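Local coordinates for Poly(A) ribonuclease pop2 (Schizosaccharomyces pombe, PDB 2P51), which removes poly(A) tails from mRNA as the metal-dependent 3'-exoribonuclease of the CCR4-NOT complex, releasing 5'-AMP, at residues N30-M35 with A148-G153; Q74-N79 with S169-A174; K218-I223 with L243-I248. One frame throughout, in Å; residues are numbered along the deposited sequence.

Contact 1: N30-M35 with A148-G153; sequences NLQQEM and AELLIG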
loop_
_atom_site.group_PDB
_atom_site.type_symbol
_atom_site.label_atom_id
_atom_site.label_comp_id
_atom_site.label_asym_id
_atom_site.label_seq_id
_atom_site.Cartn_x
_atom_site.Cartn_y
_atom_site.Cartn_z
ATOM N N ASN A 30 7.243 5.637 -18.180
ATOM C CA ASN A 30 7.719 6.786 -17.415
ATOM C C ASN A 30 8.139 6.354 -15.995
ATOM O O ASN A 30 8.334 7.225 -15.137
ATOM C CB ASN A 30 6.672 7.900 -17.399
ATOM C CG ASN A 30 5.407 7.466 -16.687
ATOM O OD1 ASN A 30 5.132 6.273 -16.529
ATOM N ND2 ASN A 30 4.623 8.451 -16.241
ATOM N N LEU A 31 8.357 5.070 -15.824
ATOM C CA LEU A 31 8.814 4.562 -14.505
ATOM C C LEU A 31 10.044 5.260 -13.982
ATOM O O LEU A 31 10.097 5.717 -12.821
ATOM C CB LEU A 31 9.076 3.054 -14.600
ATOM C CG LEU A 31 9.664 2.426 -13.314
ATOM C CD1 LEU A 31 8.699 2.543 -12.144
ATOM C CD2 LEU A 31 10.039 0.983 -13.624
ATOM N N GLN A 32 11.043 5.352 -14.852
ATOM C CA GLN A 32 12.302 5.902 -14.323
ATOM C C GLN A 32 12.187 7.374 -13.960
ATOM O O GLN A 32 12.681 7.866 -12.935
ATOM C CB GLN A 32 13.432 5.670 -15.345
ATOM C CG GLN A 32 14.758 6.158 -14.827
ATOM C CD GLN A 32 15.506 5.167 -13.962
ATOM O OE1 GLN A 32 15.353 5.171 -12.728
ATOM N NE2 GLN A 32 16.321 4.335 -14.606
ATOM N N GLN A 33 11.503 8.147 -14.809
ATOM C CA GLN A 33 11.302 9.578 -14.556
ATOM C C GLN A 33 10.558 9.830 -13.252
ATOM O O GLN A 33 10.844 10.690 -12.426
ATOM C CB GLN A 33 10.533 10.139 -15.769
ATOM C CG GLN A 33 10.163 11.579 -15.782
ATOM C CD GLN A 33 9.423 12.035 -17.038
ATOM O OE1 GLN A 33 8.232 11.765 -17.254
ATOM N NE2 GLN A 33 10.171 12.750 -17.881
ATOM N N GLU A 34 9.496 9.013 -13.071
ATOM C CA GLU A 34 8.680 9.256 -11.886
ATOM C C GLU A 34 9.441 8.829 -10.637
ATOM O O GLU A 34 9.354 9.510 -9.604
ATOM C CB GLU A 34 7.322 8.545 -12.039
ATOM C CG GLU A 34 6.491 9.172 -13.169
ATOM C CD GLU A 34 6.178 10.643 -12.923
ATOM O OE1 GLU A 34 5.935 11.104 -11.755
ATOM O OE2 GLU A 34 6.185 11.377 -13.937
ATOM N N MET A 35 10.173 7.690 -10.713
ATOM C CA MET A 35 10.985 7.334 -9.533
ATOM C C MET A 35 12.024 8.413 -9.262
ATOM O O MET A 35 12.301 8.704 -8.088
ATOM C CB MET A 35 11.656 5.962 -9.720
ATOM C CG MET A 35 10.650 4.805 -9.691
ATOM S SD MET A 35 9.735 4.719 -8.111
ATOM C CE MET A 35 11.100 4.621 -7.017
ATOM N N ALA A 148 10.820 -2.775 -8.498
ATOM C CA ALA A 148 11.480 -3.128 -7.236
ATOM C C ALA A 148 12.938 -2.702 -7.201
ATOM O O ALA A 148 13.409 -2.178 -6.174
ATOM C CB ALA A 148 11.290 -4.636 -7.065
ATOM N N GLU A 149 13.697 -2.892 -8.284
ATOM C CA GLU A 149 15.062 -2.402 -8.322
ATOM C C GLU A 149 15.135 -0.913 -7.986
ATOM O O GLU A 149 15.991 -0.486 -7.205
ATOM C CB GLU A 149 15.590 -2.582 -9.740
ATOM C CG GLU A 149 16.807 -3.463 -9.803
ATOM C CD GLU A 149 17.132 -3.775 -11.247
ATOM O OE1 GLU A 149 17.118 -2.798 -12.029
ATOM O OE2 GLU A 149 17.377 -4.970 -11.507
ATOM N N LEU A 150 14.242 -0.124 -8.570
ATOM C CA LEU A 150 14.227 1.321 -8.323
ATOM C C LEU A 150 13.805 1.641 -6.899
ATOM O O LEU A 150 14.350 2.538 -6.251
ATOM C CB LEU A 150 13.318 2.020 -9.347
ATOM C CG LEU A 150 13.861 1.958 -10.798
ATOM C CD1 LEU A 150 12.903 2.634 -11.771
ATOM C CD2 LEU A 150 15.244 2.576 -10.924
ATOM N N LEU A 151 12.790 0.921 -6.400
ATOM C CA LEU A 151 12.301 1.205 -5.057
ATOM C C LEU A 151 13.380 0.924 -4.022
ATOM O O LEU A 151 13.603 1.707 -3.111
ATOM C CB LEU A 151 11.058 0.371 -4.735
ATOM C CG LEU A 151 10.464 0.640 -3.337
ATOM C CD1 LEU A 151 9.980 2.088 -3.227
ATOM C CD2 LEU A 151 9.347 -0.348 -3.012
ATOM N N ILE A 152 14.084 -0.192 -4.171
ATOM C CA ILE A 152 15.096 -0.535 -3.173
ATOM C C ILE A 152 16.167 0.525 -3.127
ATOM O O ILE A 152 16.648 0.857 -2.038
ATOM C CB ILE A 152 15.711 -1.936 -3.439
ATOM C CG1 ILE A 152 14.654 -3.043 -3.328
ATOM C CG2 ILE A 152 16.890 -2.230 -2.511
ATOM C CD1 ILE A 152 15.105 -4.355 -3.925
ATOM N N GLY A 153 16.536 1.081 -4.272
ATOM C CA GLY A 153 17.605 2.106 -4.261
ATOM C C GLY A 153 17.077 3.487 -4.056
ATOM O O GLY A 153 17.859 4.422 -4.134
#

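Contact 2: Q74-N79 with S169-A174; sequences QTLRAN and SGYDFA. With MG (magnesium ion), chain B.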
loop_
_atom_site.group_PDB
_atom_site.type_symbol
_atom_site.label_atom_id
_atom_site.label_comp_id
_atom_site.label_asym_id
_atom_site.label_seq_id
_atom_site.Cartn_x
_atom_site.Cartn_y
_atom_site.Cartn_z
ATOM N N GLN A 74 -1.417 -17.605 6.502
ATOM C CA GLN A 74 -1.332 -18.631 5.460
ATOM C C GLN A 74 -2.291 -18.351 4.314
ATOM O O GLN A 74 -1.980 -18.732 3.172
ATOM C CB GLN A 74 -1.605 -19.999 6.075
ATOM C CG GLN A 74 -0.598 -20.476 7.124
ATOM C CD GLN A 74 0.842 -20.325 6.650
ATOM O OE1 GLN A 74 1.155 -20.523 5.477
ATOM N NE2 GLN A 74 1.764 -19.964 7.531
ATOM N N THR A 75 -3.428 -17.699 4.546
ATOM C CA THR A 75 -4.303 -17.265 3.459
ATOM C C THR A 75 -3.626 -16.217 2.583
ATOM O O THR A 75 -3.596 -16.293 1.346
ATOM C CB THR A 75 -5.629 -16.667 3.977
ATOM O OG1 THR A 75 -6.368 -17.739 4.587
ATOM C CG2 THR A 75 -6.511 -16.187 2.851
ATOM N N LEU A 76 -3.066 -15.212 3.258
ATOM C CA LEU A 76 -2.352 -14.152 2.557
ATOM C C LEU A 76 -1.237 -14.741 1.682
ATOM O O LEU A 76 -1.076 -14.419 0.515
ATOM C CB LEU A 76 -1.842 -13.189 3.631
ATOM C CG LEU A 76 -0.984 -11.982 3.363
ATOM C CD1 LEU A 76 -1.085 -11.043 4.572
ATOM C CD2 LEU A 76 0.472 -12.317 3.076
ATOM N N ARG A 77 -0.400 -15.581 2.294
ATOM C CA ARG A 77 0.769 -16.124 1.606
ATOM C C ARG A 77 0.356 -16.869 0.356
ATOM O O ARG A 77 0.921 -16.747 -0.726
ATOM C CB ARG A 77 1.477 -17.036 2.618
ATOM C CG ARG A 77 2.715 -17.774 2.157
ATOM C CD ARG A 77 3.067 -18.854 3.201
ATOM N NE ARG A 77 3.945 -19.818 2.572
ATOM C CZ ARG A 77 4.036 -21.111 2.800
ATOM N NH1 ARG A 77 3.246 -21.676 3.713
ATOM N NH2 ARG A 77 4.928 -21.796 2.103
ATOM N N ALA A 78 -0.668 -17.714 0.458
ATOM C CA ALA A 78 -1.139 -18.510 -0.669
ATOM C C ALA A 78 -1.574 -17.594 -1.792
ATOM O O ALA A 78 -1.289 -17.842 -2.965
ATOM C CB ALA A 78 -2.278 -19.436 -0.242
ATOM N N ASN A 79 -2.310 -16.543 -1.470
ATOM C CA ASN A 79 -2.871 -15.705 -2.549
ATOM C C ASN A 79 -1.871 -14.692 -3.080
ATOM O O ASN A 79 -1.775 -14.514 -4.303
ATOM C CB ASN A 79 -4.168 -15.004 -2.054
ATOM C CG ASN A 79 -5.292 -16.036 -1.961
ATOM O OD1 ASN A 79 -5.951 -16.281 -2.967
ATOM N ND2 ASN A 79 -5.519 -16.647 -0.809
ATOM N N SER A 169 -2.966 -3.716 6.536
ATOM C CA SER A 169 -1.850 -3.702 5.625
ATOM C C SER A 169 -1.236 -5.054 5.273
ATOM O O SER A 169 -0.245 -5.039 4.545
ATOM C CB SER A 169 -0.688 -2.846 6.235
ATOM O OG SER A 169 -0.315 -3.531 7.448
ATOM N N GLY A 170 -1.727 -6.207 5.756
ATOM C CA GLY A 170 -1.017 -7.480 5.535
ATOM C C GLY A 170 -0.785 -7.743 4.054
ATOM O O GLY A 170 0.341 -8.035 3.623
ATOM N N TYR A 171 -1.852 -7.699 3.254
ATOM C CA TYR A 171 -1.670 -7.966 1.826
ATOM C C TYR A 171 -0.845 -6.883 1.157
ATOM O O TYR A 171 0.014 -7.227 0.323
ATOM C CB TYR A 171 -3.028 -8.097 1.074
ATOM C CG TYR A 171 -3.692 -9.444 1.242
ATOM C CD1 TYR A 171 -4.313 -9.814 2.451
ATOM C CD2 TYR A 171 -3.757 -10.371 0.189
ATOM C CE1 TYR A 171 -4.942 -11.051 2.603
ATOM C CE2 TYR A 171 -4.391 -11.599 0.369
ATOM C CZ TYR A 171 -4.982 -11.957 1.549
ATOM O OH TYR A 171 -5.607 -13.184 1.718
ATOM N N ASP A 172 -1.108 -5.624 1.459
ATOM C CA ASP A 172 -0.432 -4.515 0.806
ATOM C C ASP A 172 1.080 -4.598 1.022
ATOM O O ASP A 172 1.901 -4.497 0.078
ATOM C CB ASP A 172 -1.025 -3.213 1.326
ATOM C CG ASP A 172 -2.423 -2.902 0.895
ATOM O OD1 ASP A 172 -2.825 -3.501 -0.146
ATOM O OD2 ASP A 172 -3.180 -2.142 1.543
ATOM N N PHE A 173 1.480 -4.818 2.294
ATOM C CA PHE A 173 2.921 -4.939 2.578
ATOM C C PHE A 173 3.466 -6.228 1.950
ATOM O O PHE A 173 4.617 -6.244 1.462
ATOM C CB PHE A 173 3.220 -4.978 4.076
ATOM C CG PHE A 173 3.551 -3.660 4.730
ATOM C CD1 PHE A 173 4.477 -2.794 4.167
ATOM C CD2 PHE A 173 2.932 -3.281 5.896
ATOM C CE1 PHE A 173 4.832 -1.547 4.713
ATOM C CE2 PHE A 173 3.282 -2.069 6.462
ATOM C CZ PHE A 173 4.197 -1.196 5.906
ATOM N N ALA A 174 2.715 -7.329 1.965
ATOM C CA ALA A 174 3.197 -8.579 1.364
ATOM C C ALA A 174 3.473 -8.355 -0.118
ATOM O O ALA A 174 4.480 -8.875 -0.660
ATOM C CB ALA A 174 2.245 -9.735 1.607
HETATM MG MG MG B . -5.187 -1.548 1.189
HETATM O O HOH W 1 -5.439 -3.188 -0.042
HETATM O O HOH W 2 -5.073 -0.102 2.654
HETATM O O HOH W 3 -7.051 -1.001 0.691
HETATM O O HOH W 4 -5.911 -2.724 2.811
#

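Contact 3: K218-I223 with L243-I248; sequences KGLQDI and LLTARI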
loop_
_atom_site.group_PDB
_atom_site.type_symbol
_atom_site.label_atom_id
_atom_site.label_comp_id
_atom_site.label_asym_id
_atom_site.label_seq_id
_atom_site.Cartn_x
_atom_site.Cartn_y
_atom_site.Cartn_z
ATOM N N LYS A 218 -14.338 1.234 11.973
ATOM C CA LYS A 218 -14.685 1.655 10.612
ATOM C C LYS A 218 -13.584 1.410 9.596
ATOM O O LYS A 218 -12.374 1.464 9.881
ATOM C CB LYS A 218 -15.016 3.156 10.730
ATOM C CG LYS A 218 -16.363 3.460 11.366
ATOM C CD LYS A 218 -16.622 4.968 11.397
ATOM C CE LYS A 218 -18.067 5.238 11.783
ATOM N NZ LYS A 218 -18.195 5.397 13.259
ATOM N N GLY A 219 -14.008 1.153 8.360
ATOM C CA GLY A 219 -13.089 1.101 7.231
ATOM C C GLY A 219 -12.514 2.422 6.794
ATOM O O GLY A 219 -12.913 3.473 7.294
ATOM N N LEU A 220 -11.559 2.418 5.858
ATOM C CA LEU A 220 -10.894 3.643 5.464
ATOM C C LEU A 220 -11.859 4.727 5.025
ATOM O O LEU A 220 -11.820 5.875 5.475
ATOM C CB LEU A 220 -9.940 3.283 4.298
ATOM C CG LEU A 220 -9.021 4.414 3.874
ATOM C CD1 LEU A 220 -7.957 4.729 4.933
ATOM C CD2 LEU A 220 -8.310 4.083 2.560
ATOM N N GLN A 221 -12.766 4.395 4.099
ATOM C CA GLN A 221 -13.659 5.452 3.604
ATOM C C GLN A 221 -14.632 5.937 4.674
ATOM O O GLN A 221 -14.949 7.135 4.732
ATOM C CB GLN A 221 -14.380 4.931 2.362
ATOM C CG GLN A 221 -15.284 5.997 1.751
ATOM C CD GLN A 221 -14.498 7.156 1.178
ATOM O OE1 GLN A 221 -13.562 6.894 0.405
ATOM N NE2 GLN A 221 -14.806 8.387 1.544
ATOM N N ASP A 222 -15.131 5.000 5.518
ATOM C CA ASP A 222 -16.045 5.414 6.560
ATOM C C ASP A 222 -15.331 6.320 7.561
ATOM O O ASP A 222 -15.946 7.267 8.061
ATOM C CB ASP A 222 -16.621 4.207 7.309
ATOM C CG ASP A 222 -17.532 3.379 6.439
ATOM O OD1 ASP A 222 -18.160 3.917 5.510
ATOM O OD2 ASP A 222 -17.653 2.162 6.655
ATOM N N ILE A 223 -14.054 6.089 7.904
ATOM C CA ILE A 223 -13.350 7.019 8.757
ATOM C C ILE A 223 -13.213 8.379 8.099
ATOM O O ILE A 223 -13.459 9.418 8.748
ATOM C CB ILE A 223 -11.946 6.500 9.074
ATOM C CG1 ILE A 223 -11.981 5.254 9.944
ATOM C CG2 ILE A 223 -11.137 7.600 9.763
ATOM C CD1 ILE A 223 -10.688 4.460 9.924
ATOM N N LEU A 243 -3.579 8.238 -0.826
ATOM C CA LEU A 243 -3.642 9.646 -0.406
ATOM C C LEU A 243 -4.634 9.812 0.723
ATOM O O LEU A 243 -4.449 10.571 1.681
ATOM C CB LEU A 243 -4.076 10.478 -1.622
ATOM C CG LEU A 243 -4.413 11.957 -1.367
ATOM C CD1 LEU A 243 -3.228 12.688 -0.789
ATOM C CD2 LEU A 243 -4.858 12.637 -2.657
ATOM N N LEU A 244 -5.803 9.131 0.657
ATOM C CA LEU A 244 -6.753 9.236 1.764
ATOM C C LEU A 244 -6.169 8.694 3.065
ATOM O O LEU A 244 -6.453 9.248 4.142
ATOM C CB LEU A 244 -8.031 8.433 1.420
ATOM C CG LEU A 244 -9.263 8.753 2.256
ATOM C CD1 LEU A 244 -9.617 10.232 2.171
ATOM C CD2 LEU A 244 -10.444 7.900 1.783
ATOM N N THR A 245 -5.393 7.601 2.907
ATOM C CA THR A 245 -4.695 7.011 4.033
ATOM C C THR A 245 -3.803 8.064 4.686
ATOM O O THR A 245 -3.820 8.226 5.931
ATOM C CB THR A 245 -3.848 5.814 3.570
ATOM O OG1 THR A 245 -4.775 4.803 3.069
ATOM C CG2 THR A 245 -3.088 5.150 4.711
ATOM N N ALA A 246 -3.035 8.782 3.888
ATOM C CA ALA A 246 -2.167 9.838 4.478
ATOM C C ALA A 246 -2.995 10.858 5.240
ATOM O O ALA A 246 -2.693 11.271 6.382
ATOM C CB ALA A 246 -1.396 10.543 3.378
ATOM N N ARG A 247 -4.072 11.325 4.592
ATOM C CA ARG A 247 -4.843 12.395 5.237
ATOM C C ARG A 247 -5.500 11.899 6.517
ATOM O O ARG A 247 -5.521 12.650 7.519
ATOM C CB ARG A 247 -5.897 12.964 4.256
ATOM C CG ARG A 247 -5.186 13.512 3.029
ATOM C CD ARG A 247 -6.146 14.093 2.030
ATOM N NE ARG A 247 -5.354 15.088 1.279
ATOM C CZ ARG A 247 -5.926 15.805 0.312
ATOM N NH1 ARG A 247 -7.217 15.569 0.069
ATOM N NH2 ARG A 247 -5.137 16.673 -0.302
ATOM N N ILE A 248 -6.033 10.688 6.551
ATOM C CA ILE A 248 -6.595 10.155 7.805
ATOM C C ILE A 248 -5.515 10.032 8.891
ATOM O O ILE A 248 -5.769 10.322 10.082
ATOM C CB ILE A 248 -7.319 8.831 7.530
ATOM C CG1 ILE A 248 -8.633 8.999 6.736
ATOM C CG2 ILE A 248 -7.596 8.085 8.832
ATOM C CD1 ILE A 248 -8.974 7.633 6.119
#

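Contact 1: N30-M35 with A148-G153
Leu-150 meets three side chains of helix 31-41: Leu-31, Gln-32 and Met-35. Its CB lies 3.9 Å from CG of Met-35. Its CG is turned anti to its own carbonyl carbon (chi1 -67°) and lies nearest to OE1 of Gln-32. The two methyls then part. CD1 goes to Leu-31, tip to tip, with 3.6 Å between Leu-150 CD1 and Leu-31 CG. Leu-150 CD1 is also 3.8 Å from CG of Met-35. Gln-32 and Leu-150 cross at about a right angle, with Leu-150 CD2 3.2 Å from Gln-32 OE1. This is a contact of a carbonyl oxygen with a methyl, not a hydrogen bond, and Gln-32 is exposed. Met-35 is bent at chi2 and chi3, and Met-35 CE ends 3.9 Å from the carbonyl O of Leu-150. No hydrogen bond joins the two segments. The axes of 31-35 and 148-152 run 15° from parallel and approach to 10.7 Å. Phe-108 of strand 105-109 touches both Leu-31 and Met-35. On the other helix, Leu-151 packs on Met-180 of helix 170-181. The contact thus joins the helix after the first strand to helix 144-152.

Contact 2: Q74-N79 with S169-A174
Leu-76 packs over the ring of Tyr-171 in a buried, apolar helix-helix contact, with a CH-pi interaction at its centre. It joins helix 69-82 to the start of helix 170-181, which carries the metal ligand Asp-172. The segment axes are 41° apart. CG of Leu-76, anti to its backbone N (chi1 177°), sits 4.1 Å from the centroid of the Tyr-171 ring and 11° off its normal. The two side chains slide past each other in opposite directions. Leu-76 CD1 lies 3.4 Å from C of Gly-170, and CD2 is pressed against CB of Ala-174. Gly-170 has no side chain, which lets CD1 come so close to the backbone. At the far end of the ring, OH of Tyr-171 is 3.3 Å from CG2 of Thr-75. Asn-79 CB lies at the ring edge. The Asn-79 amide donates through ND2 to O of Thr-75, a turn back along its own helix, and also to O of Ala-59, while OD1 accepts from N of Val-58. Phe-54 lies nearly parallel to the Tyr-171 ring.

Next to this apolar face, Asp-172 OD2 binds a magnesium ion at 2.1 Å, and Asp-51 and four waters complete the shell. Asp-172 OD1 accepts from one of those waters at 2.6 Å and is hydrogen-bonded to Thr-52 OG1. Apolar and CH-pi packing thus fixes one side of the helix start, while the adjacent carboxylate holds one of the two magnesium ions of the DEDD nuclease site.

Contact 3: K218-I223 with L243-I248
Leu-220 and Ile-248 form the tight part of this contact. CD1 of Leu-220 is only 3.3 Å from CD1 of Ile-248, closer than usual van der Waals contact. The side chains cross obliquely. CG of Leu-220 stands anti to its backbone N (chi1 -172°), 3.9 Å from CD1 of Ile-248. Ile-248 CD1 also lies 3.4 Å from the carbonyl O of Leu-220. One turn further on, CG2 of Ile-223 meets CG2 of Ile-248 at 3.7 Å, the chains crossing at about a right angle. Ile-248 thus meets Leu-220 through CD1 and Ile-223 through CG2, and it also touches Ala-224. Ile-206 and Met-210 of helix 206-213 add to this apolar group.

The other side is looser and more polar. CG of Leu-220 is 4.3 Å from CD2 of Leu-244. Leu-244 CD2 also meets OE1 of Gln-221 at 3.6 Å, an oxygen against a methyl and no hydrogen bond. Gln-221 begins by pointing away from the second helix, and a bend at chi2 (67°) turns CD back toward it. The amide has its own partners: OE1 accepts from NE of Arg-231, and NE2 bonds to OD1 of Asp-225. Gln-221 is partly exposed, whereas Leu-244 is buried.

The Thr-245 hydroxyl lies beside both methyls of Leu-220, but its hydrogen bond is to O of Asp-241, within its own helix. No hydrogen bond crosses between the segments. Apolar packing thus sets helix 220-226 against helix 238-257. The latter carries the metal ligand Asp-241, whose side chain is about 4 Å from that of Leu-220, so this packing borders the metal site.

All three contacts are mainly buried helix-helix packing without a hydrogen bond between the segments. Contact 1 lies farthest from the centre of the chain, and its leucine-methionine packing reaches an exposed glutamine. Contact 2 is the aromatic one and itself includes a metal ligand. Contact 3 is aliphatic and borders the metal site through Asp-241. Contacts 1 and 3 lie on opposite sides of the chain's centre. No helix is shared between contacts, but Leu-151 of contact 1 touches helix 170-181, which belongs to contact 2. Contacts 2 and 3 come within about 7 Å, nearest atoms. Their helices supply acidic ligands to the two magnesium ions, Asp-172 to one and Asp-241 to the other.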